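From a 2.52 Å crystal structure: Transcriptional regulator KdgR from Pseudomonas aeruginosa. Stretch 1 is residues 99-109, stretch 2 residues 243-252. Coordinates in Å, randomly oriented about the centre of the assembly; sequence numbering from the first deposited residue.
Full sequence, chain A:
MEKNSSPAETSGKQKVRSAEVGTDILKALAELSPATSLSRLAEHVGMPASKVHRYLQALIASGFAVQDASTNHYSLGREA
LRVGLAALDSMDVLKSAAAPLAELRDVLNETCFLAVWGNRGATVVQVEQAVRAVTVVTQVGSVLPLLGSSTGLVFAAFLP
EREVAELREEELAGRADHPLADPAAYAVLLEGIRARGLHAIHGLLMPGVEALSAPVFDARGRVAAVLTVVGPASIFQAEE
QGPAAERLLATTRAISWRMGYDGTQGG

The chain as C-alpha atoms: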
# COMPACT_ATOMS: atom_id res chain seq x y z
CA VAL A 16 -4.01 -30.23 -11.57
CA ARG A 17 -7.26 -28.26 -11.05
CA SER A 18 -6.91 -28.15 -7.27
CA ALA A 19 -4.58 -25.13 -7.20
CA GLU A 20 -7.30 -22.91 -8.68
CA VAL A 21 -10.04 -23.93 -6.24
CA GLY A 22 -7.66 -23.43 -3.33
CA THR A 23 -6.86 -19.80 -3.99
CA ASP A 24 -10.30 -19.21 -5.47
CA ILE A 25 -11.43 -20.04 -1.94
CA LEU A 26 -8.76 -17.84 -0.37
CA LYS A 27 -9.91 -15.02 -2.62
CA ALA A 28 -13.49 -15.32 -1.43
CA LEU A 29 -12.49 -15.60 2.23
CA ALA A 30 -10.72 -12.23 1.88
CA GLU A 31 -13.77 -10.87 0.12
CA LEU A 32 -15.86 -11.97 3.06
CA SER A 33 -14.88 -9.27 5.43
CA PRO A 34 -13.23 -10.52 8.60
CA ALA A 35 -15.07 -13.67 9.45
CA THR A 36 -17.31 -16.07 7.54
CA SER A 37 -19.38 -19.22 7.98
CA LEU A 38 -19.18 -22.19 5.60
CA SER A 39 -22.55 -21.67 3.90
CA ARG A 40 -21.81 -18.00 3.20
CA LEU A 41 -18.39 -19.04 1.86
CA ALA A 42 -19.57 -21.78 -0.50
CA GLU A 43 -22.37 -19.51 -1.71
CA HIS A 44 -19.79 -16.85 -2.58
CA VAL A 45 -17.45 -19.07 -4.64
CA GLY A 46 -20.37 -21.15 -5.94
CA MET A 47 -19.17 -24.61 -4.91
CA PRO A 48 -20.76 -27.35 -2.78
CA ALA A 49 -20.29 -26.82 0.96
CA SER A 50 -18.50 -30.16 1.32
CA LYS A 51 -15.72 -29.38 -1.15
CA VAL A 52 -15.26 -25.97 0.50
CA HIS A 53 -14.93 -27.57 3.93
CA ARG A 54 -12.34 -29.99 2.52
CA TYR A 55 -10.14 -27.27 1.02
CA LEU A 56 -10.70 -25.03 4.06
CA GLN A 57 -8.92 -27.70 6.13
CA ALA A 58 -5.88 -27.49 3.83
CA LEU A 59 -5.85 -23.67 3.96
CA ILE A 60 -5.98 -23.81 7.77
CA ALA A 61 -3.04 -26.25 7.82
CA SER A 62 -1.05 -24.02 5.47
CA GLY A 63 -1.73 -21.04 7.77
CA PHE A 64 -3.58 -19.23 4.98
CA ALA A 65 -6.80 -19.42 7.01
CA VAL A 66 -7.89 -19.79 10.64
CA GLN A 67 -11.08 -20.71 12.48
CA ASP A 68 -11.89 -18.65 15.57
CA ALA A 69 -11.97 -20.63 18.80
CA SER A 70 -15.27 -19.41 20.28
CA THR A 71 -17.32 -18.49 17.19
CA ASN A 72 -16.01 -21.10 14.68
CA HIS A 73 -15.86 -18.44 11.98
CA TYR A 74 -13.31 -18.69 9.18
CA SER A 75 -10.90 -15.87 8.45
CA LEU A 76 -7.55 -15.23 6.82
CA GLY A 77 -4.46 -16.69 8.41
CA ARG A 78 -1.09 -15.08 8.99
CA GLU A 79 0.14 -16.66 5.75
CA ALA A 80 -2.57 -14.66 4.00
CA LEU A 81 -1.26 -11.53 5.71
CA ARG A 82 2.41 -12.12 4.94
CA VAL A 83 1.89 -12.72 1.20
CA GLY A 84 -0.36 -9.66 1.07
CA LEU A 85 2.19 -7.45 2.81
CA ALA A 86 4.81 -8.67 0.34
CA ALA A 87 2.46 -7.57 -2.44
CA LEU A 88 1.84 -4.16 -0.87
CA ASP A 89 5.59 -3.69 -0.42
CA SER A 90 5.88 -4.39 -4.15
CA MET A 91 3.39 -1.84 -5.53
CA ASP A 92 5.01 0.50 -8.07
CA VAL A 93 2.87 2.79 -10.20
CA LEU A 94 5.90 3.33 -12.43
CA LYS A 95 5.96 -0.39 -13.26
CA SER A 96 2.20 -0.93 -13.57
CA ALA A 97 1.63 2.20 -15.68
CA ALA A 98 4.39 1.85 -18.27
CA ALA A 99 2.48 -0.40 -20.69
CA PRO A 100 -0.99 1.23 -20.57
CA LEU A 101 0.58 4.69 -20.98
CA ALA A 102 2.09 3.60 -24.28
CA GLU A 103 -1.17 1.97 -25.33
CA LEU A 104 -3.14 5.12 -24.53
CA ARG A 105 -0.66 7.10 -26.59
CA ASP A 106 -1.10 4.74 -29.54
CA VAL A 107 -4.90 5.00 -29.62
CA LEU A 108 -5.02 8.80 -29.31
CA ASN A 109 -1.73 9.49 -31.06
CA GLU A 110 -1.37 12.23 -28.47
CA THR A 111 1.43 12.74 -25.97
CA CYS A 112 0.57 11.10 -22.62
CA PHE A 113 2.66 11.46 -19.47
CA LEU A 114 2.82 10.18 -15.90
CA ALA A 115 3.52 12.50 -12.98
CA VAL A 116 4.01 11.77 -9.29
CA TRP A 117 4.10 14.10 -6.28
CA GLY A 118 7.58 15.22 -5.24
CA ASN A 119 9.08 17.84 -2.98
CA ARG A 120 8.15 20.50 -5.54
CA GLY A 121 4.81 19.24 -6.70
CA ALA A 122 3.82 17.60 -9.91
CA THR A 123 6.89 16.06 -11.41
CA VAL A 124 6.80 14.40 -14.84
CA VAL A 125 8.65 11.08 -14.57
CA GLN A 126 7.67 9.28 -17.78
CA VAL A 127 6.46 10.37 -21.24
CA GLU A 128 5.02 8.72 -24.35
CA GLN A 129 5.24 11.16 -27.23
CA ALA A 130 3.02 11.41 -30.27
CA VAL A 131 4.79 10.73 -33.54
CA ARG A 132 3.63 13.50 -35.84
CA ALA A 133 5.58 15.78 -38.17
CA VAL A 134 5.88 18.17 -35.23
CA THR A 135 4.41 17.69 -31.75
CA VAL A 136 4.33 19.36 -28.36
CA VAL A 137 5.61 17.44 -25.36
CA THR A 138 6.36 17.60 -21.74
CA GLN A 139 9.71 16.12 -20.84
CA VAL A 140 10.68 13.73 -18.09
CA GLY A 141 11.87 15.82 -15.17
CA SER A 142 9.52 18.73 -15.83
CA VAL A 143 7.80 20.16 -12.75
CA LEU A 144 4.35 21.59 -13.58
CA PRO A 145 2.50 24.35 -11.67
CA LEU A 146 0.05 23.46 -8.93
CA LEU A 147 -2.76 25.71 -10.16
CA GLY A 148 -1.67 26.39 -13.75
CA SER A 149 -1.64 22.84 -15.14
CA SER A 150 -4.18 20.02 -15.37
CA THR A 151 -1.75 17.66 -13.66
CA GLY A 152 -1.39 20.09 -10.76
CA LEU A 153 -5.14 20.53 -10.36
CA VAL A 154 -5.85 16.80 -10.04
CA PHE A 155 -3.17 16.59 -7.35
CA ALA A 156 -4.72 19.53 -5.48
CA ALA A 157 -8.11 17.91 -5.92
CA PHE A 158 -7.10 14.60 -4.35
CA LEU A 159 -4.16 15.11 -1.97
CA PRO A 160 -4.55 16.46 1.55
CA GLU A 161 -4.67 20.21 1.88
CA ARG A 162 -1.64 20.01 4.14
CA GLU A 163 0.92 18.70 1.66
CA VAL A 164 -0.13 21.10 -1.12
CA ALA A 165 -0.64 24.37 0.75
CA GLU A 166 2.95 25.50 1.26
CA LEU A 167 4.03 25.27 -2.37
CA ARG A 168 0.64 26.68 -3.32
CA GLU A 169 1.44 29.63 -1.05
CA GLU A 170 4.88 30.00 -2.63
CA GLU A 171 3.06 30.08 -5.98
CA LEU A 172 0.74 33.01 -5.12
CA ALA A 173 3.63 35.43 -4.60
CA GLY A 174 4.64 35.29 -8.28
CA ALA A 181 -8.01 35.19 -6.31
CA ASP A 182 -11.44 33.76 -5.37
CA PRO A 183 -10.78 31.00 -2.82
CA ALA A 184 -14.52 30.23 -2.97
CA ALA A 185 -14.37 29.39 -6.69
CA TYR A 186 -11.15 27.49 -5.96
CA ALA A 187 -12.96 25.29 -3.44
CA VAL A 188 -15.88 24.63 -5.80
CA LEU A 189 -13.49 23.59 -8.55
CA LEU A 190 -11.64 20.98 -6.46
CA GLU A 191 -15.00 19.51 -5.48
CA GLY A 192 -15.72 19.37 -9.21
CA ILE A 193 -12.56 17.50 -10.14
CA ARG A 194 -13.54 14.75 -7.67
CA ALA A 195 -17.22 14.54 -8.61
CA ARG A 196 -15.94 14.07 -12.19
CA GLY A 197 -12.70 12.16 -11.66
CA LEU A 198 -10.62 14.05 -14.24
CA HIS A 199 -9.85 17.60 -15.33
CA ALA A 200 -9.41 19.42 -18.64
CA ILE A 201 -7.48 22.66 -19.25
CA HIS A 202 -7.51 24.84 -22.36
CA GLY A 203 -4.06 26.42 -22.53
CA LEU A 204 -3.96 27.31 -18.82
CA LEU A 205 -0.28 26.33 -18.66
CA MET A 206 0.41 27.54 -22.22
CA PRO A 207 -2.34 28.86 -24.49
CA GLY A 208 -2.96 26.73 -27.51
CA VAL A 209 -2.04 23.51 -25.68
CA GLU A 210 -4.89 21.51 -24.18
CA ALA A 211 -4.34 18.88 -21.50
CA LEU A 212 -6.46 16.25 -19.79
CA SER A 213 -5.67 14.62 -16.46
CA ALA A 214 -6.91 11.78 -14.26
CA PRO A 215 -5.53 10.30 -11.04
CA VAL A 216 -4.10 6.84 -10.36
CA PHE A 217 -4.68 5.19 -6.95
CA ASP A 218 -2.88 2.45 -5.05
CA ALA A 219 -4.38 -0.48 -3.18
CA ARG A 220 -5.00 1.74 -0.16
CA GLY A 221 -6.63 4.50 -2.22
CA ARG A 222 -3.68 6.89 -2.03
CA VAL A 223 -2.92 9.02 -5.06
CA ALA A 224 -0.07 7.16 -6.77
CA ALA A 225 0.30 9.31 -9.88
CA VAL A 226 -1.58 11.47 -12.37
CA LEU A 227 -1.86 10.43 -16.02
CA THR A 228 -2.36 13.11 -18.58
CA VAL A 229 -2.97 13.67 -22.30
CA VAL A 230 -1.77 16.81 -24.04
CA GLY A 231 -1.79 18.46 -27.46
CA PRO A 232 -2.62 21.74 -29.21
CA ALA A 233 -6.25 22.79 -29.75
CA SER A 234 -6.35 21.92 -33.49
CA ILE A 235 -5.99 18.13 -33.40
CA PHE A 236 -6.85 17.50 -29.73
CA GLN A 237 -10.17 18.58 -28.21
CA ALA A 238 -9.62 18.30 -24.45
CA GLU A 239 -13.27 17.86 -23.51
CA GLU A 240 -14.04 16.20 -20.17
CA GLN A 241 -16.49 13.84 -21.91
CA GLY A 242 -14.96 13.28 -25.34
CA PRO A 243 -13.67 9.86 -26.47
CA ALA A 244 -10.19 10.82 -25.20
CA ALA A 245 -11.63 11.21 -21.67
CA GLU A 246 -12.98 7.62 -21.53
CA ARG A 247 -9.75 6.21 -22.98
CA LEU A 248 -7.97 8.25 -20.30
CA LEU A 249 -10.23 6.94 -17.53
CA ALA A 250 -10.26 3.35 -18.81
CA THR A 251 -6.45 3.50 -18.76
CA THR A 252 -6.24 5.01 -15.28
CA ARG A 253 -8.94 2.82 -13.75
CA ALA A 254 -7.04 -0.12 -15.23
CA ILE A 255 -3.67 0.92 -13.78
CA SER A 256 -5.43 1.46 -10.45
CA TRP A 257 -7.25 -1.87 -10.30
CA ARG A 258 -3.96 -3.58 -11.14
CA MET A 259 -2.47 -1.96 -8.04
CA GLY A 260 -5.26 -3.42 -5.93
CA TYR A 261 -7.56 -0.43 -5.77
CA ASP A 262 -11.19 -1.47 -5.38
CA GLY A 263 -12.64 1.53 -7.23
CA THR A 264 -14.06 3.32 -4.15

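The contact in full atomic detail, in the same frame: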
# COMPACT_ATOMS: atom_id res chain seq x y z
N ALA A 99 3.12 0.13 -19.48
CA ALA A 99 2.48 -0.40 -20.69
C ALA A 99 1.22 0.36 -21.05
O ALA A 99 1.10 0.80 -22.21
CB ALA A 99 2.22 -1.91 -20.56
N PRO A 100 0.24 0.54 -20.16
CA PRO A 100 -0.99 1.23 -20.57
C PRO A 100 -0.78 2.68 -21.01
O PRO A 100 -1.57 3.19 -21.81
CB PRO A 100 -1.88 1.13 -19.32
CG PRO A 100 -1.35 -0.07 -18.57
CD PRO A 100 0.13 -0.02 -18.79
N LEU A 101 0.26 3.36 -20.50
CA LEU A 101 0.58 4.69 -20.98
C LEU A 101 0.88 4.66 -22.47
O LEU A 101 0.36 5.47 -23.25
CB LEU A 101 1.78 5.25 -20.21
CG LEU A 101 2.16 6.71 -20.53
CD1 LEU A 101 1.19 7.72 -19.93
CD2 LEU A 101 3.57 7.05 -20.09
N ALA A 102 1.71 3.70 -22.88
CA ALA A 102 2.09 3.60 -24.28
C ALA A 102 0.91 3.18 -25.15
O ALA A 102 0.77 3.63 -26.30
CB ALA A 102 3.25 2.62 -24.41
N GLU A 103 0.03 2.34 -24.60
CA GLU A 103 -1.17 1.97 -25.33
C GLU A 103 -2.10 3.17 -25.48
O GLU A 103 -2.64 3.40 -26.57
CB GLU A 103 -1.86 0.80 -24.63
CG GLU A 103 -0.87 -0.35 -24.37
CD GLU A 103 -1.47 -1.57 -23.66
OE1 GLU A 103 -1.31 -2.69 -24.18
OE2 GLU A 103 -2.06 -1.42 -22.56
N LEU A 104 -2.27 3.96 -24.42
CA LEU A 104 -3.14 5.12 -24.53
C LEU A 104 -2.58 6.10 -25.54
O LEU A 104 -3.33 6.72 -26.31
CB LEU A 104 -3.32 5.80 -23.18
CG LEU A 104 -4.31 6.97 -23.23
CD1 LEU A 104 -5.73 6.43 -23.39
CD2 LEU A 104 -4.21 7.81 -21.97
N ARG A 105 -1.26 6.25 -25.57
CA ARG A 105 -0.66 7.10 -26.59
C ARG A 105 -0.99 6.58 -27.99
O ARG A 105 -1.32 7.37 -28.88
CB ARG A 105 0.85 7.18 -26.38
CG ARG A 105 1.59 8.10 -27.35
CD ARG A 105 2.11 7.30 -28.51
NE ARG A 105 2.52 5.93 -28.13
CZ ARG A 105 3.77 5.57 -27.84
NH1 ARG A 105 4.74 6.48 -27.84
NH2 ARG A 105 4.05 4.31 -27.51
N ASP A 106 -0.95 5.27 -28.19
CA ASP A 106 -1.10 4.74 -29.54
C ASP A 106 -2.53 4.83 -30.05
O ASP A 106 -2.74 4.86 -31.26
CB ASP A 106 -0.62 3.29 -29.59
CG ASP A 106 0.86 3.16 -29.33
OD1 ASP A 106 1.55 4.20 -29.38
OD2 ASP A 106 1.33 2.04 -29.08
N VAL A 107 -3.52 4.88 -29.15
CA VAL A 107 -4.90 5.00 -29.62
C VAL A 107 -5.28 6.46 -29.88
O VAL A 107 -6.05 6.74 -30.79
CB VAL A 107 -5.88 4.36 -28.63
CG1 VAL A 107 -5.84 2.85 -28.76
CG2 VAL A 107 -5.56 4.78 -27.24
N LEU A 108 -4.76 7.39 -29.09
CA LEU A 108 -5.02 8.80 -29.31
C LEU A 108 -4.05 9.44 -30.28
O LEU A 108 -4.38 10.48 -30.87
CB LEU A 108 -4.96 9.56 -27.99
CG LEU A 108 -5.87 8.99 -26.91
CD1 LEU A 108 -5.68 9.72 -25.60
CD2 LEU A 108 -7.32 9.12 -27.38
N ASN A 109 -2.88 8.83 -30.48
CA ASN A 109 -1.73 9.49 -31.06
C ASN A 109 -1.59 10.90 -30.50
O ASN A 109 -1.47 11.89 -31.22
CB ASN A 109 -1.80 9.52 -32.58
CG ASN A 109 -0.44 9.77 -33.23
OD1 ASN A 109 0.61 9.60 -32.59
ND2 ASN A 109 -0.44 10.18 -34.49
N PRO A 243 -14.34 11.16 -26.41
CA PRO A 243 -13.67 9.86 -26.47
C PRO A 243 -12.22 9.78 -25.97
O PRO A 243 -11.77 8.68 -25.63
CB PRO A 243 -13.78 9.50 -27.95
CG PRO A 243 -15.14 10.04 -28.32
CD PRO A 243 -15.36 11.28 -27.47
N ALA A 244 -11.48 10.89 -25.87
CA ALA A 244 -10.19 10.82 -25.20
C ALA A 244 -10.36 10.63 -23.69
O ALA A 244 -9.60 9.89 -23.06
CB ALA A 244 -9.37 12.08 -25.50
N ALA A 245 -11.40 11.25 -23.11
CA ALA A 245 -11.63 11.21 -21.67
C ALA A 245 -11.86 9.78 -21.17
O ALA A 245 -11.27 9.36 -20.18
CB ALA A 245 -12.81 12.11 -21.32
N GLU A 246 -12.74 9.03 -21.85
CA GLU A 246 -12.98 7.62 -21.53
C GLU A 246 -11.72 6.78 -21.69
O GLU A 246 -11.37 6.01 -20.79
CB GLU A 246 -14.11 7.07 -22.42
CG GLU A 246 -15.34 8.01 -22.64
CD GLU A 246 -15.04 9.24 -23.52
OE1 GLU A 246 -15.95 9.83 -24.14
OE2 GLU A 246 -13.86 9.63 -23.56
N ARG A 247 -11.04 6.90 -22.83
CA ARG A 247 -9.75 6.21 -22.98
C ARG A 247 -8.84 6.55 -21.81
O ARG A 247 -8.22 5.65 -21.22
CB ARG A 247 -9.09 6.60 -24.30
CG ARG A 247 -9.88 6.22 -25.53
CD ARG A 247 -10.25 4.75 -25.50
NE ARG A 247 -10.76 4.27 -26.78
CZ ARG A 247 -10.94 2.99 -27.05
NH1 ARG A 247 -10.66 2.09 -26.13
NH2 ARG A 247 -11.40 2.61 -28.24
N LEU A 248 -8.79 7.83 -21.43
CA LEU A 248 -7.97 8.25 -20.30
C LEU A 248 -8.40 7.54 -19.02
O LEU A 248 -7.56 6.99 -18.29
CB LEU A 248 -8.07 9.76 -20.10
CG LEU A 248 -7.30 10.29 -18.88
CD1 LEU A 248 -5.84 9.84 -18.83
CD2 LEU A 248 -7.39 11.79 -18.83
N LEU A 249 -9.71 7.54 -18.75
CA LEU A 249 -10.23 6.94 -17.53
C LEU A 249 -10.09 5.42 -17.55
O LEU A 249 -9.62 4.81 -16.58
CB LEU A 249 -11.68 7.36 -17.31
CG LEU A 249 -11.91 8.82 -16.88
CD1 LEU A 249 -13.39 9.21 -16.80
CD2 LEU A 249 -11.23 9.09 -15.54
N ALA A 250 -10.48 4.79 -18.66
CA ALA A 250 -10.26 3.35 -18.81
C ALA A 250 -8.81 2.98 -18.52
O ALA A 250 -8.54 2.00 -17.80
CB ALA A 250 -10.65 2.91 -20.22
N THR A 251 -7.86 3.75 -19.05
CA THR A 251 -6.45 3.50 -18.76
C THR A 251 -6.17 3.65 -17.27
O THR A 251 -5.54 2.79 -16.66
CB THR A 251 -5.56 4.45 -19.55
OG1 THR A 251 -5.82 4.32 -20.96
CG2 THR A 251 -4.10 4.15 -19.28
N THR A 252 -6.62 4.76 -16.67
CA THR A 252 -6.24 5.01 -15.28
C THR A 252 -6.99 4.12 -14.30
O THR A 252 -6.40 3.66 -13.31
CB THR A 252 -6.41 6.50 -14.96
OG1 THR A 252 -7.72 6.95 -15.33
CG2 THR A 252 -5.40 7.28 -15.73

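Two helical segments far apart in sequence, 99-108 and 244-252, pack nearly antiparallel, their axes inclined at 166° and 10.1 Å apart at closest approach. No hydrogen bond or salt bridge crosses between them; the contact rests on side-chain packing and buries 336 Å² in all. Because the directions oppose, the start of stretch 1 lies beside the end of stretch 2: Pro100 faces Thr251 (CA to CA 6.2 Å), and Leu108 faces Ala244 (CA to CA 6.9 Å).

Ala99 is out of reach. Pro100, buried, points toward the partner helix, and both its CB and its carbonyl O lie 3.7 Å from Thr251 CG2. Its nitrogen carries no hydrogen, and the helix is kinked where this atom makes no bond to the preceding turn. The backbones are close here, and the Thr251 methyl offers the proline CB an apolar surface. Leu101 points away and Ala102 is out of reach, while Glu103, exposed and directed sideways, makes no contact with stretch 2.

Leu104, one turn after Pro100, is the centre of the contact and has the largest covered area, 74 Å². With chi1 t and chi2 p, it sets CD1 against the backbone of stretch 2, 3.4 Å from Arg247 O and 3.9 Å from Leu248 N. Leu104 CD1 also lies 3.5 Å from Arg247 CB and 3.2 Å from Thr251 OG1. That hydroxyl is already engaged within its own helix, donating to Arg247 O at 2.8 Å (from Thr251 OG1), so this polar group can sit against a leucine methyl with its proton already used. Leu104 CD2 meets Leu248 CD1 at 4.1 Å, an apolar pair between two buried residues.

Arg105 and Asp106 are turned out of reach of stretch 2 and form a salt bridge with each other, Arg105 NE to Asp106 OD1, modelled very short at 2.3 Å. Val107 points its CA-to-CB bond toward stretch 2, but its nearest approach, Val107 CG2 to Arg247 CG, is 4.9 Å; it is partly covered without making a close contact.

Leu108 closes the contact one turn beyond Leu104. Its m,t rotamer places CD2 4.0 Å from Ala244 CA and 4.1 Å from Ala244 CB; the small alanine leaves its backbone accessible to the leucine methyl. Leu108 CD2 also lies 4.3 Å from Arg247 CG, so the aliphatic part of the exposed arginine flanks the apolar contact. Asn109 then leaves helical geometry with positive phi, and its side chain is out of reach of stretch 2.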